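Local coordinates for VMB-1 (Vibrio alginolyticus, PDB 6JV4), which probably hydrolyses beta-lactam antibiotics to substituted beta-amino acids with two bound zinc ions, as a subclass B1 metallo-beta-lactamase, at residues Val150-Pro154 with Asn155-Leu159; Phe128-Asp132 with Gly133-Val137; Val208-Val211 with Ser212-Lys215. One frame throughout, in Å; residues are numbered along the deposited sequence.

Contact 1. Residues Val150-Pro154 with Asn155-Leu159; sequences VVWLP and NEKIL
W152 and L159 face each other as an antiparallel non-hydrogen-bonded pair, and the next pair toward the turn, L153 with I158, is hydrogen-bonded in both directions, the end-to-end directions of V150-P154 and N155-L159 being 158° apart. L153 N meets I158 O at 2.9 Å, while I158 N reaches back to L153 O at 3.3 Å. L153 O also receives weak bonds from E156 N and K157 N, so K157 and I158 together face L153. This is a G1 beta bulge, with K157 at the bulge in a left-handed backbone conformation of positive phi, and it closes the tight beta hairpin between strands 150-153 and 158-162.

W152 projects on the face it shares with L159, and with CG anti to the backbone N (chi1 177°) its indole lies along the turn. The six-membered part of the indole lies against K157, W152 CH2 being 3.5 Å from K157 CA and W152 CZ2 lying near K157 CD. P154 CA sits over one face of the ring, off-centre toward the rim, whereas L159 CB comes up in plane at the edge, 3.9 Å from W152 CE3. The lysine chain bends at chi2 and again at chi4, which turns its ammonium back to the turn: K157 NZ binds P154 O at 2.7 Å with a C=O...N angle of 175°, almost head-on to the carbonyl.

On the face bearing L153 and I158, L153 CD1 packs obliquely on I158 CB at 4.1 Å, and V21 and L41 from other strands touch L153. N155 ND2 bonds to G133 O of the neighbouring hairpin.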
loop_
_atom_site.group_PDB
_atom_site.type_symbol
_atom_site.label_atom_id
_atom_site.label_comp_id
_atom_site.label_asym_id
_atom_site.label_seq_id
_atom_site.Cartn_x
_atom_site.Cartn_y
_atom_site.Cartn_z
ATOM N N VAL A 150 -1.570 1.362 -6.942
ATOM C CA VAL A 150 -0.546 2.251 -6.378
ATOM C C VAL A 150 -1.223 3.584 -6.052
ATOM O O VAL A 150 -2.314 3.879 -6.580
ATOM C CB VAL A 150 0.644 2.411 -7.339
ATOM C CG1 VAL A 150 1.302 1.064 -7.631
ATOM C CG2 VAL A 150 0.255 3.155 -8.613
ATOM N N VAL A 151 -0.545 4.356 -5.229
ATOM C CA VAL A 151 -1.100 5.657 -4.803
ATOM C C VAL A 151 -0.011 6.692 -4.985
ATOM O O VAL A 151 1.084 6.504 -4.455
ATOM C CB VAL A 151 -1.633 5.624 -3.373
ATOM C CG1 VAL A 151 -2.321 6.953 -3.054
ATOM C CG2 VAL A 151 -2.569 4.438 -3.165
ATOM N N TRP A 152 -0.326 7.740 -5.734
ATOM C CA TRP A 152 0.589 8.852 -6.046
ATOM C C TRP A 152 0.279 10.080 -5.224
ATOM O O TRP A 152 -0.879 10.417 -5.134
ATOM C CB TRP A 152 0.447 9.182 -7.529
ATOM C CG TRP A 152 1.242 10.348 -8.044
ATOM C CD1 TRP A 152 0.698 11.413 -8.701
ATOM C CD2 TRP A 152 2.671 10.529 -8.107
ATOM N NE1 TRP A 152 1.684 12.259 -9.146
ATOM C CE2 TRP A 152 2.905 11.752 -8.777
ATOM C CE3 TRP A 152 3.787 9.798 -7.673
ATOM C CZ2 TRP A 152 4.193 12.198 -9.084
ATOM C CZ3 TRP A 152 5.054 10.268 -7.920
ATOM C CH2 TRP A 152 5.268 11.459 -8.632
ATOM N N LEU A 153 1.301 10.684 -4.624
ATOM C CA LEU A 153 1.158 11.914 -3.818
ATOM C C LEU A 153 1.852 13.005 -4.630
ATOM O O LEU A 153 3.068 13.120 -4.585
ATOM C CB LEU A 153 1.811 11.707 -2.456
ATOM C CG LEU A 153 1.332 10.500 -1.658
ATOM C CD1 LEU A 153 1.980 10.464 -0.264
ATOM C CD2 LEU A 153 -0.155 10.438 -1.564
ATOM N N PRO A 154 1.100 13.737 -5.482
ATOM C CA PRO A 154 1.707 14.630 -6.452
ATOM C C PRO A 154 2.491 15.770 -5.793
ATOM O O PRO A 154 3.468 16.239 -6.407
ATOM C CB PRO A 154 0.478 15.132 -7.258
ATOM C CG PRO A 154 -0.704 14.955 -6.345
ATOM C CD PRO A 154 -0.357 13.627 -5.680
ATOM N N ASN A 155 2.075 16.247 -4.619
ATOM C CA ASN A 155 2.778 17.402 -3.991
ATOM C C ASN A 155 4.204 17.014 -3.609
ATOM O O ASN A 155 5.101 17.876 -3.747
ATOM C CB ASN A 155 1.985 17.987 -2.826
ATOM C CG ASN A 155 0.632 18.459 -3.299
ATOM O OD1 ASN A 155 0.566 19.187 -4.281
ATOM N ND2 ASN A 155 -0.438 18.045 -2.659
ATOM N N GLU A 156 4.435 15.797 -3.110
ATOM C CA GLU A 156 5.756 15.348 -2.613
ATOM C C GLU A 156 6.496 14.433 -3.607
ATOM O O GLU A 156 7.666 14.067 -3.321
ATOM C CB GLU A 156 5.522 14.538 -1.342
ATOM C CG GLU A 156 4.868 15.322 -0.235
ATOM C CD GLU A 156 3.369 15.524 -0.223
ATOM O OE1 GLU A 156 2.654 14.939 -1.069
ATOM O OE2 GLU A 156 2.922 16.336 0.615
ATOM N N LYS A 157 5.851 14.042 -4.681
ATOM C CA LYS A 157 6.362 13.099 -5.706
ATOM C C LYS A 157 6.710 11.784 -4.990
ATOM O O LYS A 157 7.734 11.141 -5.306
ATOM C CB LYS A 157 7.569 13.669 -6.451
ATOM C CG LYS A 157 7.396 15.082 -7.017
ATOM C CD LYS A 157 6.260 15.130 -7.990
ATOM C CE LYS A 157 6.028 16.503 -8.600
ATOM N NZ LYS A 157 5.521 17.441 -7.578
ATOM N N ILE A 158 5.818 11.362 -4.102
ATOM C CA ILE A 158 5.951 10.047 -3.426
ATOM C C ILE A 158 5.012 9.081 -4.113
ATOM O O ILE A 158 3.788 9.353 -4.164
ATOM C CB ILE A 158 5.684 10.145 -1.934
ATOM C CG1 ILE A 158 6.743 11.012 -1.257
ATOM C CG2 ILE A 158 5.583 8.734 -1.327
ATOM C CD1 ILE A 158 6.422 11.381 0.153
ATOM N N LEU A 159 5.548 7.948 -4.531
ATOM C CA LEU A 159 4.700 6.891 -5.101
ATOM C C LEU A 159 4.649 5.741 -4.096
ATOM O O LEU A 159 5.726 5.140 -3.823
ATOM C CB LEU A 159 5.303 6.399 -6.416
ATOM C CG LEU A 159 4.523 5.236 -7.025
ATOM C CD1 LEU A 159 3.124 5.695 -7.421
ATOM C CD2 LEU A 159 5.291 4.694 -8.246
#

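Contact 2. Residues Phe128-Asp132 with Gly133-Val137; sequences FEFID and GVASV
Two classic beta bulges follow one another around I131 and A135: F130 and I131 both face A135, and V134 and A135 both face I131. The evidence lies in the carbonyls. I131 N bonds to A135 O in the carbonyl plane, on a lone pair, at a nearly straight N-H...O angle of 173°, while F130 N gives the same oxygen a weak bond. I131 O in turn takes A135 N on an in-plane lone pair and V134 N at 2.8 Å from above the carbonyl plane.

The register shifts by one between the E129-S136 non-hydrogen-bonded pair and the I131-A135 pair; F128 and V137 form a hydrogen-bonded pair, V137 N to F128 O being 2.7 Å. The chain turns a corner at F130 in this beta hairpin, whose strand 127-129 is an outer strand of the five-stranded sheet.

E129 spans the turn with its carboxylate. Its side chain bends at chi2 (-68°), bringing OE2 to S136 of the return strand and OE1 to G133 in the turn: E129 OE2 accepts from S136 OG at 2.6 Å through its syn lone pair, and E129 OE1 receives G133 N at 3.1 Å nearly along its C-O axis. Two donors, one on each oxygen, would restrain the rotation of the carboxylate.

I131 CG2 packs on V134 CB at 3.6 Å, and on the face I131 shares with A135, I131 CD1 lies 3.9 Å from A135 CB. The A135 methyl also meets the F130 ring at its edge, A135 CB lying 4.1 Å from F130 CD2. I131 and V134 pack against V43 and N45 of strand 36-45, whereas F130 reaches S77 and V79.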
loop_
_atom_site.group_PDB
_atom_site.type_symbol
_atom_site.label_atom_id
_atom_site.label_comp_id
_atom_site.label_asym_id
_atom_site.label_seq_id
_atom_site.Cartn_x
_atom_site.Cartn_y
_atom_site.Cartn_z
ATOM N N PHE A 128 -8.510 7.393 -9.517
ATOM C CA PHE A 128 -9.456 7.837 -8.470
ATOM C C PHE A 128 -8.737 8.847 -7.581
ATOM O O PHE A 128 -7.615 8.584 -7.078
ATOM C CB PHE A 128 -10.004 6.649 -7.669
ATOM C CG PHE A 128 -10.936 7.042 -6.553
ATOM C CD1 PHE A 128 -12.266 7.322 -6.832
ATOM C CD2 PHE A 128 -10.529 7.131 -5.235
ATOM C CE1 PHE A 128 -13.150 7.699 -5.825
ATOM C CE2 PHE A 128 -11.430 7.464 -4.223
ATOM C CZ PHE A 128 -12.724 7.808 -4.532
ATOM N N GLU A 129 -9.387 9.991 -7.355
ATOM C CA GLU A 129 -8.869 11.005 -6.422
ATOM C C GLU A 129 -9.251 10.610 -5.012
ATOM O O GLU A 129 -10.409 10.803 -4.587
ATOM C CB GLU A 129 -9.378 12.406 -6.794
ATOM C CG GLU A 129 -8.640 13.017 -7.950
ATOM C CD GLU A 129 -7.186 13.358 -7.645
ATOM O OE1 GLU A 129 -6.895 14.436 -6.994
ATOM O OE2 GLU A 129 -6.346 12.553 -8.060
ATOM N N PHE A 130 -8.343 9.950 -4.307
ATOM C CA PHE A 130 -8.602 9.499 -2.920
ATOM C C PHE A 130 -8.629 10.711 -1.960
ATOM O O PHE A 130 -9.451 10.764 -1.028
ATOM C CB PHE A 130 -7.562 8.445 -2.552
ATOM C CG PHE A 130 -7.549 8.112 -1.090
ATOM C CD1 PHE A 130 -8.696 7.605 -0.483
ATOM C CD2 PHE A 130 -6.370 8.150 -0.362
ATOM C CE1 PHE A 130 -8.684 7.284 0.865
ATOM C CE2 PHE A 130 -6.360 7.808 0.974
ATOM C CZ PHE A 130 -7.511 7.360 1.589
ATOM N N ILE A 131 -7.709 11.645 -2.134
ATOM C CA ILE A 131 -7.697 12.937 -1.407
ATOM C C ILE A 131 -7.544 14.010 -2.482
ATOM O O ILE A 131 -6.520 14.046 -3.172
ATOM C CB ILE A 131 -6.582 13.038 -0.343
ATOM C CG1 ILE A 131 -6.473 11.783 0.534
ATOM C CG2 ILE A 131 -6.774 14.312 0.492
ATOM C CD1 ILE A 131 -5.205 11.696 1.377
ATOM N N ASP A 132 -8.537 14.879 -2.617
ATOM C CA ASP A 132 -8.569 15.882 -3.718
ATOM C C ASP A 132 -7.277 16.708 -3.729
ATOM O O ASP A 132 -6.998 17.384 -2.741
ATOM C CB ASP A 132 -9.818 16.764 -3.605
ATOM C CG ASP A 132 -11.095 16.027 -3.990
ATOM O OD1 ASP A 132 -11.009 14.999 -4.730
ATOM O OD2 ASP A 132 -12.184 16.481 -3.571
ATOM N N GLY A 133 -6.513 16.610 -4.821
ATOM C CA GLY A 133 -5.266 17.365 -5.060
ATOM C C GLY A 133 -4.064 16.798 -4.314
ATOM O O GLY A 133 -2.984 17.449 -4.342
ATOM N N VAL A 134 -4.236 15.694 -3.582
ATOM C CA VAL A 134 -3.206 15.232 -2.603
ATOM C C VAL A 134 -2.824 13.773 -2.880
ATOM O O VAL A 134 -1.672 13.437 -2.658
ATOM C CB VAL A 134 -3.710 15.399 -1.162
ATOM C CG1 VAL A 134 -2.742 14.877 -0.112
ATOM C CG2 VAL A 134 -3.994 16.876 -0.918
ATOM N N ALA A 135 -3.797 12.922 -3.175
ATOM C CA ALA A 135 -3.533 11.475 -3.331
ATOM C C ALA A 135 -4.399 10.899 -4.439
ATOM O O ALA A 135 -5.633 10.970 -4.329
ATOM C CB ALA A 135 -3.703 10.729 -2.045
ATOM N N SER A 136 -3.745 10.253 -5.417
ATOM C CA SER A 136 -4.379 9.685 -6.619
ATOM C C SER A 136 -4.136 8.181 -6.666
ATOM O O SER A 136 -2.969 7.790 -6.644
ATOM C CB SER A 136 -3.816 10.322 -7.875
ATOM O OG SER A 136 -3.945 11.739 -7.757
ATOM N N VAL A 137 -5.198 7.416 -6.757
ATOM C CA VAL A 137 -5.117 5.939 -6.969
ATOM C C VAL A 137 -4.967 5.641 -8.443
ATOM O O VAL A 137 -5.639 6.275 -9.308
ATOM C CB VAL A 137 -6.372 5.265 -6.407
ATOM C CG1 VAL A 137 -6.492 3.823 -6.878
ATOM C CG2 VAL A 137 -6.379 5.349 -4.898
#

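Contact 3. Residues Val208-Val211 with Ser212-Lys215; sequences VGDV and SLLK
A chi1 of 68° places D210 CG between the backbone N and the carbonyl carbon, and S212 takes the same kind of turn (chi1 72°), so that its hydroxyl and the acid converge. One oxygen, D210 OD1, accepts both donors of S212. S212 OG lies 2.7 Å from D210 OD1, nearly in line with the C-O bond, and S212 N comes to D210 OD1 at 2.9 Å from above the carboxylate plane, 51° out of it. Because a single oxygen is gripped twice, the rotation of the acid is restrained, and the amides at the helix start would probably stabilise its negative charge.

The S212 N bond is a capping bond: D210 stands just ahead of the turn that leads into helix 212-226, the last helix of the chain, and holds a backbone amide there. Its own carbonyl continues the turn, L213 N reaching D210 O at 3.1 Å in a nearly straight bond. L214 N then bonds to V211 O at 3.0 Å.

Side-chain packing flanks these bonds. L213 CD1 rests 3.7 Å from G209 CA, a leucine methyl directly on the glycine backbone. V211 CG2 meets L214 CD1 at 3.9 Å, the two side chains crossing at about a right angle. K215 brings its CD methylene to 3.5 Å from V211 O. L214 also packs on M188, V191 and I192 of helix 184-194, while L213 touches P203, V165 and L168.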
loop_
_atom_site.group_PDB
_atom_site.type_symbol
_atom_site.label_atom_id
_atom_site.label_comp_id
_atom_site.label_asym_id
_atom_site.label_seq_id
_atom_site.Cartn_x
_atom_site.Cartn_y
_atom_site.Cartn_z
ATOM N N VAL A 208 12.569 1.911 1.457
ATOM C CA VAL A 208 12.144 2.921 0.452
ATOM C C VAL A 208 13.339 3.173 -0.470
ATOM O O VAL A 208 14.503 3.043 -0.034
ATOM C CB VAL A 208 11.653 4.220 1.103
ATOM C CG1 VAL A 208 10.517 3.929 2.061
ATOM C CG2 VAL A 208 12.744 5.019 1.794
ATOM N N GLY A 209 13.059 3.641 -1.656
ATOM C CA GLY A 209 14.107 4.046 -2.600
ATOM C C GLY A 209 13.571 4.974 -3.662
ATOM O O GLY A 209 12.634 5.724 -3.390
ATOM N N ASP A 210 14.279 5.009 -4.767
ATOM C CA ASP A 210 13.972 5.943 -5.862
ATOM C C ASP A 210 13.252 5.179 -6.952
ATOM O O ASP A 210 12.840 4.032 -6.748
ATOM C CB ASP A 210 15.256 6.626 -6.318
ATOM C CG ASP A 210 16.249 5.727 -7.005
ATOM O OD1 ASP A 210 15.969 4.557 -7.220
ATOM O OD2 ASP A 210 17.368 6.245 -7.309
ATOM N N VAL A 211 13.127 5.771 -8.139
ATOM C CA VAL A 211 12.385 5.136 -9.241
ATOM C C VAL A 211 13.016 3.803 -9.697
ATOM O O VAL A 211 12.305 3.008 -10.273
ATOM C CB VAL A 211 12.324 6.170 -10.367
ATOM C CG1 VAL A 211 13.673 6.297 -11.080
ATOM C CG2 VAL A 211 11.178 5.930 -11.274
ATOM N N SER A 212 14.279 3.521 -9.357
ATOM C CA SER A 212 14.938 2.254 -9.741
ATOM C C SER A 212 14.181 1.064 -9.153
ATOM O O SER A 212 14.260 -0.022 -9.734
ATOM C CB SER A 212 16.395 2.224 -9.405
ATOM O OG SER A 212 16.621 2.102 -8.037
ATOM N N LEU A 213 13.410 1.234 -8.065
ATOM C CA LEU A 213 12.673 0.075 -7.515
ATOM C C LEU A 213 11.693 -0.434 -8.565
ATOM O O LEU A 213 11.429 -1.631 -8.598
ATOM C CB LEU A 213 11.931 0.417 -6.219
ATOM C CG LEU A 213 12.757 0.353 -4.928
ATOM C CD1 LEU A 213 13.977 1.255 -4.956
ATOM C CD2 LEU A 213 11.874 0.678 -3.734
ATOM N N LEU A 214 11.109 0.439 -9.358
ATOM C CA LEU A 214 10.147 0.015 -10.385
ATOM C C LEU A 214 10.857 -0.855 -11.427
ATOM O O LEU A 214 10.320 -1.861 -11.860
ATOM C CB LEU A 214 9.534 1.239 -11.053
ATOM C CG LEU A 214 8.820 2.251 -10.168
ATOM C CD1 LEU A 214 8.271 3.344 -11.051
ATOM C CD2 LEU A 214 7.758 1.614 -9.292
ATOM N N LYS A 215 12.017 -0.376 -11.887
ATOM C CA LYS A 215 12.813 -1.078 -12.930
ATOM C C LYS A 215 13.303 -2.416 -12.371
ATOM O O LYS A 215 13.306 -3.409 -13.126
ATOM C CB LYS A 215 13.990 -0.205 -13.379
ATOM C CG LYS A 215 13.625 0.966 -14.282
ATOM C CD LYS A 215 12.677 1.951 -13.631
ATOM C CE LYS A 215 12.315 3.111 -14.535
ATOM N NZ LYS A 215 13.448 4.050 -14.703
#

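Contacts 1 and 2 are successive hairpins of one five-stranded sheet, their centres 9 Å apart, joined where strands 135-138 and 150-153 lie side by side. W152 N to S136 O, 2.8 Å, is a probable hydrogen bond of that seam, and L153 CD2 packs near V134 O. Contact 3 follows later in the chain, where L214 CD2 touches L159 CD2 of contact 1 at 4.1 Å; contacts 2 and 3 do not touch, their nearest atoms being about 13 Å apart. None holds a zinc ligand: the side chains of V150 and L213 each lie about 13 Å from a bound zinc ion, and that of V137 about 11 Å from the side chain of the ligand H82.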